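Side-chain contacts in HD domain protein (Enterococcus faecalis, PDB 4LRL), which hydrolyses deoxyribonucleoside triphosphates as an HD-domain triphosphohydrolase, with activation and inhibition through allosteric control: residues C[40-43]-C[47-50]; C[356-359]-C[363-366]; C[366-371]-C[440-445]. One frame throughout, in Å; residues are numbered along the deposited sequence.

Interaction 1 (C[40-43]-C[47-50]); sequences FRDP and YIHV. With DGT (2'-deoxyguanosine-5'-triphosphate), chain O.
Phe40 and Ile48 are paired by two backbone hydrogen bonds. Phe40 N donates to Ile48 O at 2.8 Å, and Ile48 N donates to Phe40 O, also at 2.8 Å. Phe40 O additionally receives a CA-H...O contact from Tyr47. The next pair, Arg41 with Tyr47, is non-hydrogen-bonded and meets through its side chains. The Arg41 chain is bent about its CB-CG bond (chi2 61°), which brings the guanidinium beside the phenol. Tyr47 OH lies over the centre of the guanidinium face, 3.3 Å from Arg41 NH1, and the guanidinium and ring planes are 21° apart. The angle is poor for a hydrogen bond, so the hydroxyl simply rests on the guanidinium face. Asp42 turns its carboxylate to Arg214 in a salt bridge, and His81 of a second subunit also bonds to it. Its CB packs on Ile48 CD1 at 3.8 Å.

Phe40 and Ile48 share the other side of the hairpin, with their CB atoms 3.7 Å apart. Further along, Phe40 CE1 meets Val50 CG2 at 3.7 Å. The dGTP lies against the same ring. Its C2' sits over one ring face toward the rim, and Phe40 CE2 comes within 3.3 Å of base atom C4. The ring is clearly inclined to the base rather than parallel to it. Lys38, Asn60, Gln65 and Arg68, with Arg350 and Lys354 of the second subunit, bind the rest of the nucleotide. The arrangement is an antiparallel beta hairpin forming one wall of an intersubunit dGTP pocket, consistent with a regulatory site.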
ATOM      1  N   PHE C  40       4.425 -20.590  -6.864  1.00 43.40           N
ATOM      2  CA  PHE C  40       3.171 -20.150  -7.435  1.00 42.56           C
ATOM      3  C   PHE C  40       2.994 -18.676  -7.087  1.00 41.92           C
ATOM      4  O   PHE C  40       2.990 -18.300  -5.915  1.00 40.88           O
ATOM      5  CB  PHE C  40       2.001 -20.948  -6.854  1.00 41.15           C
ATOM      6  CG  PHE C  40       2.031 -22.426  -7.167  1.00 41.81           C
ATOM      7  CD1 PHE C  40       3.128 -23.217  -6.823  1.00 42.57           C
ATOM      8  CD2 PHE C  40       0.936 -23.040  -7.761  1.00 39.99           C
ATOM      9  CE1 PHE C  40       3.143 -24.580  -7.095  1.00 42.81           C
ATOM     10  CE2 PHE C  40       0.941 -24.403  -8.027  1.00 41.13           C
ATOM     11  CZ  PHE C  40       2.046 -25.173  -7.699  1.00 42.66           C
ATOM     12  N   ARG C  41       2.842 -17.842  -8.105  1.00 42.39           N
ATOM     13  CA  ARG C  41       2.586 -16.438  -7.858  1.00 41.67           C
ATOM     14  C   ARG C  41       1.251 -16.285  -7.127  1.00 39.82           C
ATOM     15  O   ARG C  41       0.244 -16.877  -7.516  1.00 39.21           O
ATOM     16  CB  ARG C  41       2.601 -15.664  -9.172  1.00 42.74           C
ATOM     17  CG  ARG C  41       3.121 -14.251  -9.042  1.00 44.32           C
ATOM     18  CD  ARG C  41       4.564 -14.222  -8.536  1.00 48.28           C
ATOM     19  NE  ARG C  41       4.949 -12.867  -8.150  1.00 50.21           N
ATOM     20  CZ  ARG C  41       5.785 -12.092  -8.834  1.00 51.33           C
ATOM     21  NH1 ARG C  41       6.379 -12.538  -9.929  1.00 52.76           N
ATOM     22  NH2 ARG C  41       6.049 -10.870  -8.401  1.00 52.91           N
ATOM     23  N   ASP C  42       1.272 -15.519  -6.042  1.00 38.85           N
ATOM     24  CA  ASP C  42       0.089 -15.249  -5.255  1.00 37.13           C
ATOM     25  C   ASP C  42       0.077 -13.781  -4.858  1.00 36.72           C
ATOM     26  O   ASP C  42       1.037 -13.282  -4.290  1.00 36.66           O
ATOM     27  CB  ASP C  42       0.065 -16.132  -4.002  1.00 36.99           C
ATOM     28  CG  ASP C  42      -1.195 -15.935  -3.179  1.00 36.20           C
ATOM     29  OD1 ASP C  42      -2.289 -16.199  -3.695  1.00 36.75           O
ATOM     30  OD2 ASP C  42      -1.099 -15.517  -2.010  1.00 38.83           O
ATOM     31  N   PRO C  43      -1.019 -13.073  -5.156  1.00 36.14           N
ATOM     32  CA  PRO C  43      -1.019 -11.633  -4.873  1.00 35.83           C
ATOM     33  C   PRO C  43      -0.933 -11.300  -3.377  1.00 34.80           C
ATOM     34  O   PRO C  43      -0.496 -10.203  -3.011  1.00 34.84           O
ATOM     35  CB  PRO C  43      -2.340 -11.151  -5.480  1.00 35.52           C
ATOM     36  CG  PRO C  43      -3.191 -12.368  -5.585  1.00 35.57           C
ATOM     37  CD  PRO C  43      -2.262 -13.518  -5.808  1.00 35.79           C
ATOM     38  N   TYR C  47       4.430 -15.433  -3.027  1.00 37.58           N
ATOM     39  CA  TYR C  47       4.699 -16.763  -3.571  1.00 38.42           C
ATOM     40  C   TYR C  47       4.167 -17.876  -2.676  1.00 37.52           C
ATOM     41  O   TYR C  47       4.240 -17.788  -1.439  1.00 37.08           O
ATOM     42  CB  TYR C  47       6.198 -16.972  -3.753  1.00 40.33           C
ATOM     43  CG  TYR C  47       6.825 -16.094  -4.806  1.00 43.69           C
ATOM     44  CD1 TYR C  47       7.319 -14.830  -4.483  1.00 45.07           C
ATOM     45  CD2 TYR C  47       6.931 -16.527  -6.126  1.00 45.96           C
ATOM     46  CE1 TYR C  47       7.902 -14.020  -5.445  1.00 47.73           C
ATOM     47  CE2 TYR C  47       7.515 -15.723  -7.097  1.00 48.89           C
ATOM     48  CZ  TYR C  47       7.996 -14.472  -6.748  1.00 49.41           C
ATOM     49  OH  TYR C  47       8.570 -13.670  -7.703  1.00 52.37           O
ATOM     50  N   ILE C  48       3.634 -18.917  -3.313  1.00 37.10           N
ATOM     51  CA  ILE C  48       3.362 -20.181  -2.644  1.00 36.74           C
ATOM     52  C   ILE C  48       4.541 -21.093  -2.998  1.00 38.55           C
ATOM     53  O   ILE C  48       4.892 -21.218  -4.175  1.00 39.41           O
ATOM     54  CB  ILE C  48       2.027 -20.827  -3.118  1.00 36.18           C
ATOM     55  CG1 ILE C  48       0.842 -19.832  -3.078  1.00 34.28           C
ATOM     56  CG2 ILE C  48       1.728 -22.136  -2.350  1.00 35.15           C
ATOM     57  CD1 ILE C  48       0.561 -19.144  -1.732  1.00 31.22           C
ATOM     58  N   HIS C  49       5.158 -21.702  -1.985  1.00 39.01           N
ATOM     59  CA  HIS C  49       6.350 -22.539  -2.186  1.00 40.55           C
ATOM     60  C   HIS C  49       6.035 -24.014  -1.975  1.00 40.93           C
ATOM     61  O   HIS C  49       5.561 -24.401  -0.899  1.00 40.39           O
ATOM     62  CB  HIS C  49       7.482 -22.127  -1.235  1.00 40.94           C
ATOM     63  CG  HIS C  49       7.925 -20.703  -1.388  1.00 41.08           C
ATOM     64  ND1 HIS C  49       7.223 -19.643  -0.858  1.00 40.82           N
ATOM     65  CD2 HIS C  49       9.008 -20.167  -1.996  1.00 42.88           C
ATOM     66  CE1 HIS C  49       7.850 -18.515  -1.138  1.00 40.81           C
ATOM     67  NE2 HIS C  49       8.933 -18.806  -1.834  1.00 42.78           N
ATOM     68  N   VAL C  50       6.319 -24.830  -2.990  1.00 42.14           N
ATOM     69  CA  VAL C  50       6.060 -26.270  -2.936  1.00 42.97           C
ATOM     70  C   VAL C  50       7.345 -27.073  -3.156  1.00 45.45           C
ATOM     71  O   VAL C  50       7.986 -26.946  -4.210  1.00 46.51           O
ATOM     72  CB  VAL C  50       4.985 -26.687  -3.971  1.00 42.96           C
ATOM     73  CG1 VAL C  50       4.793 -28.215  -3.995  1.00 43.48           C
ATOM     74  CG2 VAL C  50       3.661 -25.978  -3.690  1.00 40.95           C
TER
HETATM   75  PG  DGT O 502       6.332 -29.083 -14.843  0.75 67.35           P
HETATM   76  O1G DGT O 502       6.194 -30.437 -15.510  0.75 67.03           O
HETATM   77  O2G DGT O 502       5.710 -28.988 -13.468  0.75 66.38           O
HETATM   78  O3G DGT O 502       7.734 -28.514 -14.946  0.75 66.74           O
HETATM   79  O3B DGT O 502       5.397 -28.127 -15.748  1.00 64.08           O
HETATM   80  PB  DGT O 502       5.615 -26.531 -15.790  1.00 62.53           P
HETATM   81  O1B DGT O 502       6.356 -26.094 -14.553  1.00 60.91           O
HETATM   82  O2B DGT O 502       6.162 -26.170 -17.153  1.00 63.09           O
HETATM   83  O3A DGT O 502       4.091 -25.986 -15.755  1.00 57.89           O
HETATM   84  PA  DGT O 502       3.054 -26.237 -14.549  1.00 52.79           P
HETATM   85  O1A DGT O 502       3.700 -26.949 -13.401  1.00 52.66           O
HETATM   86  O2A DGT O 502       1.785 -26.807 -15.128  1.00 52.65           O
HETATM   87  O5' DGT O 502       2.752 -24.726 -14.082  1.00 52.97           O
HETATM   88  C5' DGT O 502       3.810 -23.772 -13.966  1.00 49.53           C
HETATM   89  C4' DGT O 502       3.287 -22.461 -13.392  1.00 46.92           C
HETATM   90  O4' DGT O 502       1.884 -22.548 -13.143  1.00 45.18           O
HETATM   91  C3' DGT O 502       3.949 -22.150 -12.058  1.00 47.07           C
HETATM   92  O3' DGT O 502       4.436 -20.797 -12.078  1.00 48.00           O
HETATM   93  C2' DGT O 502       2.863 -22.313 -11.008  1.00 45.19           C
HETATM   94  C1' DGT O 502       1.600 -22.079 -11.823  1.00 44.00           C
HETATM   95  N9  DGT O 502       0.379 -22.747 -11.302  1.00 41.65           N
HETATM   96  C8  DGT O 502      -0.723 -22.104 -10.885  1.00 41.61           C
HETATM   97  N7  DGT O 502      -1.685 -22.967 -10.484  1.00 41.30           N
HETATM   98  C5  DGT O 502      -1.192 -24.199 -10.649  1.00 40.23           C
HETATM   99  C6  DGT O 502      -1.690 -25.568 -10.418  1.00 39.52           C
HETATM  100  O6  DGT O 502      -2.842 -25.745  -9.966  1.00 40.18           O
HETATM  101  N1  DGT O 502      -0.871 -26.588 -10.715  1.00 39.19           N
HETATM  102  C2  DGT O 502       0.374 -26.405 -11.211  1.00 38.57           C
HETATM  103  N2  DGT O 502       1.140 -27.484 -11.484  1.00 35.90           N
HETATM  104  N3  DGT O 502       0.893 -25.170 -11.450  1.00 40.19           N
HETATM  105  C4  DGT O 502       0.168 -24.053 -11.189  1.00 40.46           C

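Interaction 2 (C[356-359]-C[363-366]); sequences ATFT and ESAA
Phe358 and Ser364 meet where the chain turns from strand 354-357 into helix 361-377. The contact is a local strand-to-helix junction in the HD associated region. Phe358 follows directly on the strand, and its backbone still bonds to Glu440. Ser364 lies in the first turn of the helix.

The serine hydroxyl does most of the touching. Ser364 OG stands 3.6 Å from Phe358 CD1 and 3.7 Å from Phe358 CB. It meets the near corner of the ring obliquely. Ser364 CB adds a contact to Phe358 CD1 at 3.8 Å. The phenylalanine holds CG between its backbone N and carbonyl carbon (chi1 65°), the crowded position for an aromatic side chain. This places the CB and CD1 side of the residue next to the serine.

The hydroxyl also has polar partners. Ser364 OG is hydrogen-bonded to Asn360 O, one turn back in the chain. Ser364 OG is also hydrogen-bonded to a water oxygen at 2.7 Å. The same water accepts a weak bond from Thr359 N at 2.8 Å. The water therefore bridges the loop backbone and the helix side chain. It lies at the edge of the Phe358 ring, in its plane.

Thr359 and Glu363 flank this bridge toward solvent. Their nearest atoms, Thr359 OG1 and Glu363 OE1, are 4.5 Å apart, so they touch only loosely. Leu476, from strand 475-476, packs on both Phe358 and Ser364 and covers the junction.

The contact is small, burying 111 Å² in all. Ser364 OG is buried beside the ring, and its bonds to Asn360 O and the water probably offset the cost of placing a hydroxyl there. The direct contact is van der Waals, and the polar link runs through the water.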
ATOM      1  N   ALA C 356     -34.409  -4.095   6.790  1.00 39.53           N
ATOM      2  CA  ALA C 356     -34.442  -3.175   7.915  1.00 40.96           C
ATOM      3  C   ALA C 356     -34.077  -3.959   9.164  1.00 41.62           C
ATOM      4  O   ALA C 356     -34.469  -5.112   9.316  1.00 41.44           O
ATOM      5  CB  ALA C 356     -35.836  -2.543   8.056  1.00 40.89           C
ATOM      6  N   THR C 357     -33.319  -3.341  10.057  1.00 43.10           N
ATOM      7  CA  THR C 357     -32.980  -3.990  11.324  1.00 44.25           C
ATOM      8  C   THR C 357     -34.160  -3.970  12.285  1.00 45.11           C
ATOM      9  O   THR C 357     -35.078  -3.158  12.140  1.00 45.28           O
ATOM     10  CB  THR C 357     -31.814  -3.289  12.016  1.00 45.50           C
ATOM     11  OG1 THR C 357     -32.135  -1.904  12.176  1.00 46.48           O
ATOM     12  CG2 THR C 357     -30.555  -3.429  11.198  1.00 44.84           C
ATOM     13  N   PHE C 358     -34.135  -4.884  13.247  1.00 45.98           N
ATOM     14  CA  PHE C 358     -35.022  -4.837  14.404  1.00 47.68           C
ATOM     15  C   PHE C 358     -34.274  -5.502  15.552  1.00 49.77           C
ATOM     16  O   PHE C 358     -33.371  -6.299  15.310  1.00 49.66           O
ATOM     17  CB  PHE C 358     -36.387  -5.494  14.120  1.00 46.45           C
ATOM     18  CG  PHE C 358     -36.317  -6.964  13.850  1.00 45.11           C
ATOM     19  CD1 PHE C 358     -36.483  -7.881  14.882  1.00 45.63           C
ATOM     20  CD2 PHE C 358     -36.097  -7.437  12.563  1.00 42.78           C
ATOM     21  CE1 PHE C 358     -36.419  -9.248  14.632  1.00 44.78           C
ATOM     22  CE2 PHE C 358     -36.029  -8.803  12.304  1.00 41.87           C
ATOM     23  CZ  PHE C 358     -36.196  -9.710  13.340  1.00 43.12           C
ATOM     24  N   THR C 359     -34.609  -5.162  16.790  1.00 52.38           N
ATOM     25  CA  THR C 359     -33.778  -5.618  17.913  1.00 55.43           C
ATOM     26  C   THR C 359     -34.302  -6.867  18.618  1.00 56.82           C
ATOM     27  O   THR C 359     -33.516  -7.707  19.075  1.00 58.18           O
ATOM     28  CB  THR C 359     -33.468  -4.488  18.943  1.00 57.45           C
ATOM     29  OG1 THR C 359     -34.576  -3.585  19.025  1.00 57.93           O
ATOM     30  CG2 THR C 359     -32.216  -3.710  18.529  1.00 57.57           C
ATOM     31  N   GLU C 363     -41.109  -9.054  20.115  1.00 57.41           N
ATOM     32  CA  GLU C 363     -41.899  -7.833  20.127  1.00 56.68           C
ATOM     33  C   GLU C 363     -42.187  -7.325  18.715  1.00 53.24           C
ATOM     34  O   GLU C 363     -43.174  -6.630  18.499  1.00 53.02           O
ATOM     35  CB  GLU C 363     -41.271  -6.751  21.026  1.00 58.50           C
ATOM     36  CG  GLU C 363     -40.053  -6.026  20.452  1.00 59.31           C
ATOM     37  CD  GLU C 363     -39.543  -4.890  21.344  1.00 62.92           C
ATOM     38  OE1 GLU C 363     -38.510  -4.287  20.986  1.00 62.82           O
ATOM     39  OE2 GLU C 363     -40.167  -4.596  22.394  1.00 66.22           O
ATOM     40  N   SER C 364     -41.333  -7.697  17.767  1.00 50.50           N
ATOM     41  CA  SER C 364     -41.473  -7.290  16.368  1.00 47.11           C
ATOM     42  C   SER C 364     -42.350  -8.247  15.563  1.00 45.04           C
ATOM     43  O   SER C 364     -42.804  -7.902  14.475  1.00 43.91           O
ATOM     44  CB  SER C 364     -40.095  -7.200  15.705  1.00 46.19           C
ATOM     45  OG  SER C 364     -39.353  -6.092  16.184  1.00 47.83           O
ATOM     46  N   ALA C 365     -42.570  -9.442  16.105  1.00 44.29           N
ATOM     47  CA  ALA C 365     -43.174 -10.556  15.381  1.00 42.66           C
ATOM     48  C   ALA C 365     -44.518 -10.230  14.721  1.00 41.82           C
ATOM     49  O   ALA C 365     -44.698 -10.481  13.528  1.00 39.92           O
ATOM     50  CB  ALA C 365     -43.301 -11.773  16.301  1.00 43.86           C
ATOM     51  N   ALA C 366     -45.457  -9.685  15.501  1.00 42.50           N
ATOM     52  CA  ALA C 366     -46.779  -9.340  14.976  1.00 42.42           C
ATOM     53  C   ALA C 366     -46.707  -8.268  13.871  1.00 41.23           C
ATOM     54  O   ALA C 366     -47.510  -8.288  12.925  1.00 40.61           O
ATOM     55  CB  ALA C 366     -47.704  -8.906  16.088  1.00 43.71           C
TER
HETATM   56  O   HOH W   1     -37.311  -5.157  17.636  1.00 58.42           O

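Interaction 3 (C[366-371]-C[440-445]); sequences ATIAYL and ERFYFP
Phe442 points its ring from strand 441-444 at helix 361-377, where Ile368 and Leu371 receive it. The phenylalanine has CG anti to its own backbone N (chi1 174°). That carries the ring out of the sheet and up to the helix surface.

Ile368 lies on one face of the ring. Its CG1 stands 4.2 Å above the ring plane, displaced toward the rim, and its CG2 reaches Phe442 CE1 at 3.7 Å and Phe442 CD1 at 3.9 Å. The two side chains run past each other in opposite directions, with the isoleucine over the ring face near its rim.

Leu371 comes to a different corner. Leu371 CD1 is 3.9 Å from Phe442 CE2, and Leu371 CB is 4.0 Å from the same atom. Its approach is oblique. The two helix residues are three positions apart, about one turn, which puts both on the side facing the strand. Arg372 and Ile375 continue the helix surface around the ring.

Strand 441-444 is the central strand of a small antiparallel sheet. Phe442 and Phe444 pack toward helix 361-377, while Arg441 and Tyr443 pack toward helix 270-291. The sheet is thus layered between helices.

All three touching residues are buried, and every contact between them is carbon to carbon. The contact between the segments is hydrophobic and rests on the fit of the two aliphatic side chains to the ring.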
ATOM      1  N   ALA C 366     -45.457  -9.685  15.501  1.00 42.50           N
ATOM      2  CA  ALA C 366     -46.779  -9.340  14.976  1.00 42.42           C
ATOM      3  C   ALA C 366     -46.707  -8.268  13.871  1.00 41.23           C
ATOM      4  O   ALA C 366     -47.510  -8.288  12.925  1.00 40.61           O
ATOM      5  CB  ALA C 366     -47.704  -8.906  16.088  1.00 43.71           C
ATOM      6  N   THR C 367     -45.742  -7.356  13.992  1.00 40.45           N
ATOM      7  CA  THR C 367     -45.576  -6.293  13.011  1.00 39.88           C
ATOM      8  C   THR C 367     -45.027  -6.847  11.706  1.00 38.71           C
ATOM      9  O   THR C 367     -45.499  -6.477  10.625  1.00 38.93           O
ATOM     10  CB  THR C 367     -44.682  -5.151  13.546  1.00 40.04           C
ATOM     11  OG1 THR C 367     -45.389  -4.437  14.559  1.00 41.39           O
ATOM     12  CG2 THR C 367     -44.307  -4.163  12.443  1.00 39.72           C
ATOM     13  N   ILE C 368     -44.036  -7.729  11.806  1.00 38.13           N
ATOM     14  CA  ILE C 368     -43.459  -8.367  10.627  1.00 36.85           C
ATOM     15  C   ILE C 368     -44.546  -9.136   9.869  1.00 36.57           C
ATOM     16  O   ILE C 368     -44.618  -9.067   8.649  1.00 35.99           O
ATOM     17  CB  ILE C 368     -42.244  -9.271  11.003  1.00 37.02           C
ATOM     18  CG1 ILE C 368     -41.008  -8.407  11.263  1.00 36.92           C
ATOM     19  CG2 ILE C 368     -41.926 -10.301   9.906  1.00 35.82           C
ATOM     20  CD1 ILE C 368     -39.917  -9.098  12.058  1.00 38.05           C
ATOM     21  N   ALA C 369     -45.407  -9.839  10.599  1.00 37.35           N
ATOM     22  CA  ALA C 369     -46.508 -10.569   9.976  1.00 37.53           C
ATOM     23  C   ALA C 369     -47.423  -9.634   9.170  1.00 37.18           C
ATOM     24  O   ALA C 369     -47.833  -9.970   8.057  1.00 36.50           O
ATOM     25  CB  ALA C 369     -47.288 -11.353  11.013  1.00 38.54           C
ATOM     26  N   TYR C 370     -47.698  -8.454   9.735  1.00 37.36           N
ATOM     27  CA  TYR C 370     -48.503  -7.429   9.087  1.00 37.43           C
ATOM     28  C   TYR C 370     -47.826  -6.913   7.807  1.00 36.31           C
ATOM     29  O   TYR C 370     -48.456  -6.860   6.756  1.00 36.09           O
ATOM     30  CB  TYR C 370     -48.832  -6.294  10.075  1.00 38.44           C
ATOM     31  CG  TYR C 370     -49.601  -5.142   9.465  1.00 38.73           C
ATOM     32  CD1 TYR C 370     -48.999  -3.904   9.281  1.00 39.41           C
ATOM     33  CD2 TYR C 370     -50.921  -5.301   9.042  1.00 40.49           C
ATOM     34  CE1 TYR C 370     -49.694  -2.843   8.702  1.00 40.01           C
ATOM     35  CE2 TYR C 370     -51.623  -4.250   8.465  1.00 40.76           C
ATOM     36  CZ  TYR C 370     -51.003  -3.025   8.303  1.00 40.50           C
ATOM     37  OH  TYR C 370     -51.690  -1.985   7.732  1.00 41.58           O
ATOM     38  N   LEU C 371     -46.541  -6.573   7.893  1.00 35.71           N
ATOM     39  CA  LEU C 371     -45.752  -6.181   6.711  1.00 35.06           C
ATOM     40  C   LEU C 371     -45.721  -7.268   5.649  1.00 34.89           C
ATOM     41  O   LEU C 371     -45.751  -6.967   4.447  1.00 34.87           O
ATOM     42  CB  LEU C 371     -44.317  -5.799   7.091  1.00 34.31           C
ATOM     43  CG  LEU C 371     -44.154  -4.690   8.129  1.00 34.77           C
ATOM     44  CD1 LEU C 371     -42.694  -4.354   8.290  1.00 34.37           C
ATOM     45  CD2 LEU C 371     -44.950  -3.446   7.753  1.00 34.70           C
ATOM     46  N   GLU C 440     -30.380  -8.438  13.623  1.00 54.61           N
ATOM     47  CA  GLU C 440     -31.575  -9.115  13.140  1.00 51.21           C
ATOM     48  C   GLU C 440     -32.103  -8.268  11.995  1.00 46.87           C
ATOM     49  O   GLU C 440     -32.342  -7.069  12.160  1.00 45.99           O
ATOM     50  CB  GLU C 440     -32.663  -9.230  14.226  1.00 51.71           C
ATOM     51  CG  GLU C 440     -32.336 -10.084  15.449  1.00 56.89           C
ATOM     52  CD  GLU C 440     -32.281 -11.575  15.157  1.00 58.78           C
ATOM     53  OE1 GLU C 440     -33.066 -12.059  14.308  1.00 56.50           O
ATOM     54  OE2 GLU C 440     -31.452 -12.265  15.792  1.00 62.79           O
ATOM     55  N   ARG C 441     -32.283  -8.888  10.838  1.00 44.39           N
ATOM     56  CA  ARG C 441     -32.844  -8.174   9.695  1.00 41.46           C
ATOM     57  C   ARG C 441     -34.109  -8.790   9.111  1.00 39.00           C
ATOM     58  O   ARG C 441     -34.284 -10.014   9.101  1.00 39.26           O
ATOM     59  CB  ARG C 441     -31.794  -7.988   8.606  1.00 41.81           C
ATOM     60  CG  ARG C 441     -30.899  -6.807   8.872  1.00 43.26           C
ATOM     61  CD  ARG C 441     -29.747  -6.691   7.876  1.00 42.45           C
ATOM     62  NE  ARG C 441     -28.852  -5.638   8.331  1.00 45.37           N
ATOM     63  CZ  ARG C 441     -29.035  -4.344   8.096  1.00 44.95           C
ATOM     64  NH1 ARG C 441     -30.074  -3.927   7.379  1.00 42.20           N
ATOM     65  NH2 ARG C 441     -28.171  -3.468   8.579  1.00 46.99           N
ATOM     66  N   PHE C 442     -34.981  -7.914   8.625  1.00 37.05           N
ATOM     67  CA  PHE C 442     -36.157  -8.301   7.871  1.00 35.27           C
ATOM     68  C   PHE C 442     -35.978  -7.867   6.415  1.00 34.82           C
ATOM     69  O   PHE C 442     -35.709  -6.695   6.124  1.00 35.13           O
ATOM     70  CB  PHE C 442     -37.405  -7.672   8.498  1.00 34.49           C
ATOM     71  CG  PHE C 442     -38.654  -7.889   7.707  1.00 33.85           C
ATOM     72  CD1 PHE C 442     -39.142  -9.179   7.486  1.00 34.36           C
ATOM     73  CD2 PHE C 442     -39.350  -6.806   7.185  1.00 34.30           C
ATOM     74  CE1 PHE C 442     -40.307  -9.391   6.749  1.00 35.42           C
ATOM     75  CE2 PHE C 442     -40.533  -6.997   6.451  1.00 34.65           C
ATOM     76  CZ  PHE C 442     -41.013  -8.295   6.231  1.00 34.65           C
ATOM     77  N   TYR C 443     -36.107  -8.817   5.501  1.00 34.37           N
ATOM     78  CA  TYR C 443     -35.798  -8.558   4.112  1.00 34.66           C
ATOM     79  C   TYR C 443     -37.080  -8.441   3.321  1.00 33.85           C
ATOM     80  O   TYR C 443     -38.031  -9.158   3.584  1.00 33.03           O
ATOM     81  CB  TYR C 443     -34.891  -9.661   3.549  1.00 36.29           C
ATOM     82  CG  TYR C 443     -33.435  -9.471   3.904  1.00 39.38           C
ATOM     83  CD1 TYR C 443     -32.893 -10.023   5.068  1.00 42.43           C
ATOM     84  CD2 TYR C 443     -32.602  -8.724   3.081  1.00 42.19           C
ATOM     85  CE1 TYR C 443     -31.531  -9.835   5.395  1.00 45.52           C
ATOM     86  CE2 TYR C 443     -31.259  -8.522   3.397  1.00 46.67           C
ATOM     87  CZ  TYR C 443     -30.731  -9.076   4.553  1.00 47.86           C
ATOM     88  OH  TYR C 443     -29.399  -8.858   4.835  1.00 51.56           O
ATOM     89  N   PHE C 444     -37.098  -7.536   2.348  1.00 34.23           N
ATOM     90  CA  PHE C 444     -38.310  -7.269   1.559  1.00 34.19           C
ATOM     91  C   PHE C 444     -37.931  -6.694   0.204  1.00 35.80           C
ATOM     92  O   PHE C 444     -36.818  -6.165   0.049  1.00 36.19           O
ATOM     93  CB  PHE C 444     -39.238  -6.298   2.299  1.00 33.49           C
ATOM     94  CG  PHE C 444     -38.551  -5.058   2.805  1.00 34.49           C
ATOM     95  CD1 PHE C 444     -38.410  -3.934   1.985  1.00 37.69           C
ATOM     96  CD2 PHE C 444     -38.043  -5.010   4.103  1.00 33.69           C
ATOM     97  CE1 PHE C 444     -37.773  -2.774   2.455  1.00 37.81           C
ATOM     98  CE2 PHE C 444     -37.403  -3.862   4.582  1.00 34.79           C
ATOM     99  CZ  PHE C 444     -37.269  -2.742   3.754  1.00 37.56           C
ATOM    100  N   PRO C 445     -38.846  -6.792  -0.785  1.00 36.93           N
ATOM    101  CA  PRO C 445     -38.523  -6.212  -2.090  1.00 39.94           C
ATOM    102  C   PRO C 445     -38.333  -4.714  -1.979  1.00 40.68           C
ATOM    103  O   PRO C 445     -39.102  -4.041  -1.294  1.00 39.67           O
ATOM    104  CB  PRO C 445     -39.752  -6.544  -2.945  1.00 41.29           C
ATOM    105  CG  PRO C 445     -40.368  -7.726  -2.260  1.00 39.52           C
ATOM    106  CD  PRO C 445     -40.164  -7.453  -0.805  1.00 36.62           C
TER

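How the interactions relate
Interaction 1 stands apart, its centre 47 to 48 Å from the other two, on the opposite side of the chain's centre. Interactions 2 and 3 are neighbours with centres 7 Å apart. Both use helix 361-377, share Ala366 and reach the same sheet, where Ala356 O and Phe442 N probably form a hydrogen bond. Interaction 1 is a mostly buried hairpin held by backbone bonds, with a nucleotide and other subunits around it. Interaction 2 is partly exposed at the helix start and includes a water. Interaction 3, about a turn further along the helix, is buried and wholly apolar. No other subunit touches the segments of interactions 2 and 3.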